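Local atomic coordinates of ornithine carbamoyltransferase (Gloeobacter violaceus, PDB entry 3GD5), a protein that probably catalyses the reversible transfer of the carbamoyl group from carbamoyl phosphate to ornithine, giving citrulline in arginine biosynthesis. Residues 18-23 with 177-182; 37-42 with 148-153; 144-149 with 297-302. One frame throughout, in Å; residues are numbered along the deposited sequence.

Contacts 1 and 3 each join a segment from the carbamoyl phosphate-binding part of the chain to one from the ornithine-binding part. Contact 2 lies within the first part. Along the chain, contact 2 is nested inside the loop closed by contact 1, while contacts 1 and 3 alternate their segments. Contacts 2 and 3 share helix 138-152, and their centres are about 9 Å apart. Asn-299 links them through probable hydrogen bonds to Lys-38 and Glu-150. The centre of contact 1 lies about 18 Å from that of contact 2 and about 15 Å from that of contact 3. Met-182 packs on Ile-148. Helices 24-39, 138-152 and 293-312 meet where the two parts join.

Contact 1: 18-23 with 177-182; sequences SLDDLD and CAKVGM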
loop_
_atom_site.group_PDB
_atom_site.type_symbol
_atom_site.label_atom_id
_atom_site.label_comp_id
_atom_site.label_asym_id
_atom_site.label_seq_id
_atom_site.Cartn_x
_atom_site.Cartn_y
_atom_site.Cartn_z
ATOM N N SER A 18 31.953 6.509 14.214
ATOM C CA SER A 18 32.884 6.359 13.110
ATOM C C SER A 18 34.046 5.531 13.616
ATOM O O SER A 18 34.368 5.573 14.804
ATOM C CB SER A 18 33.383 7.742 12.680
ATOM O OG SER A 18 34.603 7.657 11.971
ATOM N N LEU A 19 34.671 4.761 12.732
ATOM C CA LEU A 19 35.800 3.956 13.165
ATOM C C LEU A 19 36.893 4.912 13.655
ATOM O O LEU A 19 37.747 4.540 14.456
ATOM C CB LEU A 19 36.330 3.098 12.016
ATOM C CG LEU A 19 37.163 1.888 12.467
ATOM C CD1 LEU A 19 36.314 0.952 13.329
ATOM C CD2 LEU A 19 37.663 1.138 11.259
ATOM N N ASP A 20 36.843 6.152 13.181
ATOM C CA ASP A 20 37.828 7.151 13.568
ATOM C C ASP A 20 37.591 7.694 14.978
ATOM O O ASP A 20 38.214 8.676 15.383
ATOM C CB ASP A 20 37.838 8.301 12.561
ATOM C CG ASP A 20 39.156 9.060 12.561
ATOM O OD1 ASP A 20 40.200 8.442 12.862
ATOM O OD2 ASP A 20 39.153 10.267 12.241
ATOM N N ASP A 21 36.686 7.061 15.717
ATOM C CA ASP A 21 36.405 7.475 17.089
ATOM C C ASP A 21 37.351 6.697 17.979
ATOM O O ASP A 21 37.424 6.917 19.183
ATOM C CB ASP A 21 34.959 7.152 17.486
ATOM C CG ASP A 21 33.956 8.077 16.833
ATOM O OD1 ASP A 21 34.387 9.050 16.179
ATOM O OD2 ASP A 21 32.741 7.838 16.980
ATOM N N LEU A 22 38.066 5.767 17.363
ATOM C CA LEU A 22 39.027 4.936 18.068
ATOM C C LEU A 22 40.384 5.233 17.477
ATOM O O LEU A 22 40.549 5.160 16.262
ATOM C CB LEU A 22 38.731 3.454 17.836
ATOM C CG LEU A 22 37.380 2.847 18.222
ATOM C CD1 LEU A 22 37.176 1.564 17.434
ATOM C CD2 LEU A 22 37.324 2.586 19.717
ATOM N N ASP A 23 41.353 5.588 18.312
ATOM C CA ASP A 23 42.693 5.819 17.791
ATOM C C ASP A 23 43.295 4.420 17.655
ATOM O O ASP A 23 42.632 3.427 17.967
ATOM C CB ASP A 23 43.530 6.699 18.739
ATOM C CG ASP A 23 43.603 6.156 20.161
ATOM O OD1 ASP A 23 43.818 4.938 20.348
ATOM O OD2 ASP A 23 43.462 6.966 21.102
ATOM N N CYS A 177 42.092 -0.367 8.396
ATOM C CA CYS A 177 43.330 -0.969 7.931
ATOM C C CYS A 177 44.500 -0.090 8.355
ATOM O O CYS A 177 45.396 -0.540 9.063
ATOM C CB CYS A 177 43.297 -1.142 6.408
ATOM S SG CYS A 177 42.223 -2.513 5.876
ATOM N N ALA A 178 44.475 1.169 7.941
ATOM C CA ALA A 178 45.533 2.099 8.294
ATOM C C ALA A 178 45.849 2.026 9.783
ATOM O O ALA A 178 47.014 1.898 10.170
ATOM C CB ALA A 178 45.126 3.519 7.919
ATOM N N LYS A 179 44.812 2.082 10.614
ATOM C CA LYS A 179 44.988 2.049 12.061
ATOM C C LYS A 179 45.726 0.836 12.640
ATOM O O LYS A 179 46.297 0.928 13.727
ATOM C CB LYS A 179 43.634 2.201 12.760
ATOM C CG LYS A 179 43.052 3.603 12.691
ATOM C CD LYS A 179 41.804 3.701 13.544
ATOM C CE LYS A 179 41.314 5.134 13.651
ATOM N NZ LYS A 179 40.882 5.653 12.334
ATOM N N VAL A 180 45.705 -0.298 11.948
ATOM C CA VAL A 180 46.413 -1.473 12.454
ATOM C C VAL A 180 47.697 -1.730 11.672
ATOM O O VAL A 180 48.382 -2.730 11.899
ATOM C CB VAL A 180 45.536 -2.756 12.414
ATOM C CG1 VAL A 180 44.401 -2.643 13.422
ATOM C CG2 VAL A 180 45.000 -2.986 11.012
ATOM N N GLY A 181 48.014 -0.824 10.752
ATOM C CA GLY A 181 49.223 -0.962 9.962
ATOM C C GLY A 181 49.062 -1.875 8.767
ATOM O O GLY A 181 50.049 -2.368 8.220
ATOM N N MET A 182 47.821 -2.110 8.358
ATOM C CA MET A 182 47.559 -2.967 7.213
ATOM C C MET A 182 47.418 -2.080 5.986
ATOM O O MET A 182 46.669 -1.098 6.005
ATOM C CB MET A 182 46.272 -3.773 7.432
ATOM C CG MET A 182 45.972 -4.792 6.337
ATOM S SD MET A 182 44.399 -5.698 6.566
ATOM C CE MET A 182 44.738 -6.611 7.988
#
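The turn leading into helix 24-39 meets the C-terminal end of helix 168-180, and a salt bridge between Asp-20 and Lys-179 joins them. NZ of Lys-179 donates to OD1 of Asp-20 at 2.9 Å. It arrives on the anti side of that oxygen, 26° out of the carboxylate plane. The lysine chain runs extended until its last torsion, where it bends (chi4 65°) and swings the ammonium toward the aspartate. The two side chains cross at about a right angle. The lysine side chain also touches Leu-27 and Ile-205. The other carboxylate oxygen of Asp-20 is paired with Arg-201, so the acid sits between two cations and is probably ionised. Helix 168-180 belongs to the ornithine-binding part. Its end is a Schellman motif: Met-182 N bonds to Cys-177 O, Gly-181 N bonds to Ala-178 O, and Gly-181 has positive phi. On the other side of the contact, residues 19-21 form a short 3-10 segment. Asp-23 is the N-cap of helix 24-39, its OD1 receiving Gln-26 N. The side chain of Leu-19 packs on Val-141, Val-142 and Pro-138 of helix 138-152, the last a probable carbamoyl phosphate-binding residue.

Contact 2: 37-42 with 148-153; sequences LKRGER and IRENFG
Lys-38 and Glu-150 reach for each other from opposite directions, and Arg-39 joins them at the same carboxylate oxygen. The lysine is extended throughout, with CG anti to the backbone N (chi1 -175°), which carries its ammonium across to helix 138-152. NZ of Lys-38 donates to OE2 of Glu-150 at 2.7 Å, meeting the syn lone pair of that oxygen, on the side of the other one. NH2 of Arg-39 forms a second salt bridge to OE2 of Glu-150, at 3.0 Å. Here the approach is oblique, with guanidinium and carboxylate planes 51° apart. Arg-39 bends at chi2 (57°), and one face of its guanidinium lies over Lys-38, with CD of Lys-38 3.8 Å above the plane and over its centre. This network ties together the C-terminal ends of helices 24-39 and 138-152 at the surface. Helix 24-39 finishes in a Schellman motif with Gly-40 as the C-prime residue, just after the two basic residues. Gly-153 likewise leaves helix 138-152 with positive phi. Two cations on one oxygen would probably keep Glu-150 ionised. Its OE1 accepts from ND2 of Asn-299, while OD1 of the same asparagine receives Lys-38 NZ, so helix 293-312 also holds the pair.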
loop_
_atom_site.group_PDB
_atom_site.type_symbol
_atom_site.label_atom_id
_atom_site.label_comp_id
_atom_site.label_asym_id
_atom_site.label_seq_id
_atom_site.Cartn_x
_atom_site.Cartn_y
_atom_site.Cartn_z
ATOM N N LEU A 37 37.035 -12.388 24.760
ATOM C CA LEU A 37 35.636 -12.713 25.006
ATOM C C LEU A 37 35.249 -13.939 24.189
ATOM O O LEU A 37 34.573 -14.837 24.672
ATOM C CB LEU A 37 34.756 -11.515 24.633
ATOM C CG LEU A 37 34.146 -10.644 25.743
ATOM C CD1 LEU A 37 35.006 -10.647 26.990
ATOM C CD2 LEU A 37 33.956 -9.233 25.212
ATOM N N LYS A 38 35.703 -13.979 22.948
ATOM C CA LYS A 38 35.388 -15.099 22.079
ATOM C C LYS A 38 35.952 -16.419 22.607
ATOM O O LYS A 38 35.270 -17.439 22.586
ATOM C CB LYS A 38 35.928 -14.830 20.671
ATOM C CG LYS A 38 35.539 -15.884 19.652
ATOM C CD LYS A 38 36.067 -15.548 18.270
ATOM C CE LYS A 38 35.637 -16.595 17.246
ATOM N NZ LYS A 38 36.209 -16.329 15.890
ATOM N N ARG A 39 37.192 -16.391 23.094
ATOM C CA ARG A 39 37.846 -17.601 23.585
ATOM C C ARG A 39 37.557 -17.942 25.040
ATOM O O ARG A 39 37.980 -18.989 25.531
ATOM C CB ARG A 39 39.365 -17.501 23.363
ATOM C CG ARG A 39 39.803 -17.667 21.903
ATOM C CD ARG A 39 39.117 -16.651 20.978
ATOM N NE ARG A 39 39.503 -16.786 19.568
ATOM C CZ ARG A 39 39.176 -17.815 18.788
ATOM N NH1 ARG A 39 38.452 -18.820 19.269
ATOM N NH2 ARG A 39 39.568 -17.836 17.524
ATOM N N GLY A 40 36.829 -17.065 25.729
ATOM C CA GLY A 40 36.507 -17.320 27.119
ATOM C C GLY A 40 37.668 -17.003 28.041
ATOM O O GLY A 40 37.683 -17.425 29.193
ATOM N N GLU A 41 38.649 -16.270 27.523
ATOM C CA GLU A 41 39.819 -15.870 28.299
ATOM C C GLU A 41 39.449 -14.617 29.077
ATOM O O GLU A 41 40.264 -14.045 29.802
ATOM C CB GLU A 41 40.987 -15.552 27.367
ATOM C CG GLU A 41 41.542 -16.744 26.610
ATOM C CD GLU A 41 42.452 -16.320 25.476
ATOM O OE1 GLU A 41 43.208 -15.343 25.664
ATOM O OE2 GLU A 41 42.420 -16.961 24.402
ATOM N N ARG A 42 38.202 -14.196 28.912
ATOM C CA ARG A 42 37.696 -13.001 29.570
ATOM C C ARG A 42 36.186 -13.165 29.684
ATOM O O ARG A 42 35.590 -13.970 28.970
ATOM C CB ARG A 42 38.033 -11.776 28.718
ATOM C CG ARG A 42 37.882 -10.437 29.411
ATOM C CD ARG A 42 38.993 -10.195 30.424
ATOM N NE ARG A 42 38.960 -8.827 30.950
ATOM C CZ ARG A 42 39.388 -7.751 30.292
ATOM N NH1 ARG A 42 39.894 -7.867 29.070
ATOM N NH2 ARG A 42 39.304 -6.550 30.855
ATOM N N ILE A 148 40.731 -11.352 10.007
ATOM C CA ILE A 148 42.031 -11.357 9.343
ATOM C C ILE A 148 43.082 -11.787 10.353
ATOM O O ILE A 148 43.914 -12.645 10.064
ATOM C CB ILE A 148 42.393 -9.957 8.784
ATOM C CG1 ILE A 148 41.379 -9.551 7.711
ATOM C CG2 ILE A 148 43.799 -9.968 8.195
ATOM C CD1 ILE A 148 41.631 -8.179 7.109
ATOM N N ARG A 149 43.027 -11.193 11.541
ATOM C CA ARG A 149 43.956 -11.519 12.614
ATOM C C ARG A 149 43.934 -13.021 12.902
ATOM O O ARG A 149 44.979 -13.653 12.997
ATOM C CB ARG A 149 43.590 -10.720 13.873
ATOM C CG ARG A 149 44.060 -11.329 15.199
ATOM C CD ARG A 149 45.568 -11.283 15.403
ATOM N NE ARG A 149 46.071 -9.922 15.581
ATOM C CZ ARG A 149 47.262 -9.630 16.100
ATOM N NH1 ARG A 149 47.651 -8.364 16.224
ATOM N NH2 ARG A 149 48.063 -10.606 16.512
ATOM N N GLU A 150 42.744 -13.594 13.030
ATOM C CA GLU A 150 42.624 -15.022 13.306
ATOM C C GLU A 150 43.166 -15.879 12.166
ATOM O O GLU A 150 43.484 -17.050 12.372
ATOM C CB GLU A 150 41.160 -15.402 13.564
ATOM C CG GLU A 150 40.508 -14.672 14.731
ATOM C CD GLU A 150 39.058 -15.097 14.958
ATOM O OE1 GLU A 150 38.289 -15.143 13.972
ATOM O OE2 GLU A 150 38.690 -15.375 16.124
ATOM N N ASN A 151 43.271 -15.310 10.967
ATOM C CA ASN A 151 43.777 -16.062 9.822
ATOM C C ASN A 151 45.282 -15.946 9.565
ATOM O O ASN A 151 45.898 -16.887 9.061
ATOM C CB ASN A 151 43.037 -15.669 8.538
ATOM C CG ASN A 151 41.707 -16.377 8.389
ATOM O OD1 ASN A 151 40.718 -16.012 9.030
ATOM N ND2 ASN A 151 41.677 -17.408 7.548
ATOM N N PHE A 152 45.874 -14.804 9.894
ATOM C CA PHE A 152 47.297 -14.619 9.657
ATOM C C PHE A 152 48.109 -14.384 10.931
ATOM O O PHE A 152 49.329 -14.226 10.878
ATOM C CB PHE A 152 47.523 -13.454 8.691
ATOM C CG PHE A 152 46.913 -13.659 7.333
ATOM C CD1 PHE A 152 45.625 -13.208 7.058
ATOM C CD2 PHE A 152 47.630 -14.293 6.324
ATOM C CE1 PHE A 152 45.061 -13.382 5.797
ATOM C CE2 PHE A 152 47.076 -14.473 5.055
ATOM C CZ PHE A 152 45.790 -14.016 4.791
ATOM N N GLY A 153 47.430 -14.362 12.071
ATOM C CA GLY A 153 48.114 -14.147 13.334
ATOM C C GLY A 153 48.740 -12.769 13.449
ATOM O O GLY A 153 49.572 -12.530 14.321
#

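Contact 3: 144-149 with 297-302; sequences DLLTIR and AENRLH
The side chain of Asn-299 crosses that of Thr-147 obliquely and points an N-H of its amide at the hydroxyl. ND2 of Asn-299 donates to OG1 of Thr-147 at 2.7 Å. The bond is nearly straight, at 168°, and OG1 lies almost in the amide plane. OG1 of Thr-147 sits beside its own backbone N (chi1 -57°), where it also bonds to O of Ala-143 one turn earlier. Both ends of the buried amide are hydrogen-bonded, since Lys-38 and Glu-150 hold it from outside. These bonds fix which way round the amide lies. Beside this polar group, Leu-146 gives an apolar contact, with its CD1 4.4 Å from CB of His-302. The imidazole of His-302 turns back along its own helix. NE2 of His-302 donates to the anti lone pair of OE2 of Glu-298, 2.8 Å away, with that oxygen nearly in the ring plane. Glu-298 OE1 forms a salt bridge to Arg-102 of a neighbouring subunit, so this helix also faces the subunit interface. The short helix axes approach to 8.9 Å at an angle of 112°. Next to Asn-299, Arg-300 points its CB away from helix 138-152, but its NE bonds to Gln-140 near that helix's start. Both residues probably bind carbamoyl phosphate, as in related enzymes, so this crossing, which joins the two parts of the carbamoyltransferase fold, adjoins the probable carbamoyl phosphate site.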
loop_
_atom_site.group_PDB
_atom_site.type_symbol
_atom_site.label_atom_id
_atom_site.label_comp_id
_atom_site.label_asym_id
_atom_site.label_seq_id
_atom_site.Cartn_x
_atom_site.Cartn_y
_atom_site.Cartn_z
ATOM N N ASP A 144 35.836 -7.781 10.598
ATOM C CA ASP A 144 36.709 -8.208 9.514
ATOM C C ASP A 144 38.154 -8.281 10.001
ATOM O O ASP A 144 38.855 -9.269 9.751
ATOM C CB ASP A 144 36.604 -7.237 8.330
ATOM C CG ASP A 144 35.165 -7.050 7.851
ATOM O OD1 ASP A 144 34.416 -8.057 7.779
ATOM O OD2 ASP A 144 34.795 -5.900 7.531
ATOM N N LEU A 145 38.583 -7.228 10.696
ATOM C CA LEU A 145 39.934 -7.124 11.240
ATOM C C LEU A 145 40.218 -8.313 12.148
ATOM O O LEU A 145 41.275 -8.930 12.060
ATOM C CB LEU A 145 40.071 -5.817 12.024
ATOM C CG LEU A 145 40.911 -4.662 11.462
ATOM C CD1 LEU A 145 40.883 -4.621 9.951
ATOM C CD2 LEU A 145 40.395 -3.358 12.053
ATOM N N LEU A 146 39.252 -8.633 13.005
ATOM C CA LEU A 146 39.352 -9.745 13.940
ATOM C C LEU A 146 39.433 -11.067 13.176
ATOM O O LEU A 146 40.039 -12.034 13.638
ATOM C CB LEU A 146 38.123 -9.748 14.852
ATOM C CG LEU A 146 38.167 -10.376 16.246
ATOM C CD1 LEU A 146 36.762 -10.326 16.831
ATOM C CD2 LEU A 146 38.655 -11.811 16.189
ATOM N N THR A 147 38.818 -11.105 12.002
ATOM C CA THR A 147 38.838 -12.314 11.196
ATOM C C THR A 147 40.201 -12.459 10.526
ATOM O O THR A 147 40.758 -13.549 10.486
ATOM C CB THR A 147 37.742 -12.288 10.112
ATOM O OG1 THR A 147 36.462 -12.103 10.733
ATOM C CG2 THR A 147 37.733 -13.603 9.330
ATOM N N ILE A 148 40.731 -11.352 10.007
ATOM C CA ILE A 148 42.031 -11.357 9.343
ATOM C C ILE A 148 43.082 -11.787 10.353
ATOM O O ILE A 148 43.914 -12.645 10.064
ATOM C CB ILE A 148 42.393 -9.957 8.784
ATOM C CG1 ILE A 148 41.379 -9.551 7.711
ATOM C CG2 ILE A 148 43.799 -9.968 8.195
ATOM C CD1 ILE A 148 41.631 -8.179 7.109
ATOM N N ARG A 149 43.027 -11.193 11.541
ATOM C CA ARG A 149 43.956 -11.519 12.614
ATOM C C ARG A 149 43.934 -13.021 12.902
ATOM O O ARG A 149 44.979 -13.653 12.997
ATOM C CB ARG A 149 43.590 -10.720 13.873
ATOM C CG ARG A 149 44.060 -11.329 15.199
ATOM C CD ARG A 149 45.568 -11.283 15.403
ATOM N NE ARG A 149 46.071 -9.922 15.581
ATOM C CZ ARG A 149 47.262 -9.630 16.100
ATOM N NH1 ARG A 149 47.651 -8.364 16.224
ATOM N NH2 ARG A 149 48.063 -10.606 16.512
ATOM N N ALA A 297 31.206 -13.453 9.201
ATOM C CA ALA A 297 29.844 -13.130 9.636
ATOM C C ALA A 297 29.656 -13.434 11.127
ATOM O O ALA A 297 29.090 -12.622 11.876
ATOM C CB ALA A 297 28.828 -13.916 8.794
ATOM N N GLU A 298 30.123 -14.604 11.556
ATOM C CA GLU A 298 30.024 -14.972 12.961
ATOM C C GLU A 298 30.748 -13.931 13.814
ATOM O O GLU A 298 30.305 -13.601 14.916
ATOM C CB GLU A 298 30.660 -16.343 13.223
ATOM C CG GLU A 298 30.545 -16.784 14.681
ATOM C CD GLU A 298 31.417 -17.989 15.023
ATOM O OE1 GLU A 298 31.434 -18.972 14.247
ATOM O OE2 GLU A 298 32.079 -17.958 16.083
ATOM N N ASN A 299 31.864 -13.416 13.305
ATOM C CA ASN A 299 32.628 -12.424 14.051
ATOM C C ASN A 299 31.915 -11.092 14.251
ATOM O O ASN A 299 32.414 -10.233 14.988
ATOM C CB ASN A 299 33.999 -12.188 13.416
ATOM C CG ASN A 299 35.010 -13.235 13.822
ATOM O OD1 ASN A 299 34.903 -13.823 14.898
ATOM N ND2 ASN A 299 36.008 -13.464 12.976
ATOM N N ARG A 300 30.761 -10.903 13.609
ATOM C CA ARG A 300 30.008 -9.663 13.818
ATOM C C ARG A 300 29.535 -9.729 15.270
ATOM O O ARG A 300 29.445 -8.724 15.969
ATOM C CB ARG A 300 28.782 -9.577 12.893
ATOM C CG ARG A 300 29.095 -9.469 11.400
ATOM C CD ARG A 300 29.626 -8.095 11.000
ATOM N NE ARG A 300 28.572 -7.213 10.501
ATOM C CZ ARG A 300 27.586 -6.731 11.248
ATOM N NH1 ARG A 300 27.527 -7.043 12.528
ATOM N NH2 ARG A 300 26.654 -5.958 10.718
ATOM N N LEU A 301 29.237 -10.939 15.719
ATOM C CA LEU A 301 28.764 -11.145 17.084
ATOM C C LEU A 301 29.855 -10.880 18.133
ATOM O O LEU A 301 29.641 -10.150 19.108
ATOM C CB LEU A 301 28.239 -12.578 17.236
ATOM C CG LEU A 301 28.134 -13.134 18.657
ATOM C CD1 LEU A 301 27.241 -12.239 19.468
ATOM C CD2 LEU A 301 27.603 -14.563 18.636
ATOM N N HIS A 302 31.017 -11.487 17.930
ATOM C CA HIS A 302 32.121 -11.326 18.872
ATOM C C HIS A 302 32.635 -9.891 18.879
ATOM O O HIS A 302 33.003 -9.361 19.921
ATOM C CB HIS A 302 33.240 -12.308 18.520
ATOM C CG HIS A 302 32.772 -13.728 18.431
ATOM N ND1 HIS A 302 32.202 -14.389 19.498
ATOM C CD2 HIS A 302 32.747 -14.596 17.392
ATOM C CE1 HIS A 302 31.842 -15.603 19.120
ATOM N NE2 HIS A 302 32.162 -15.755 17.846
#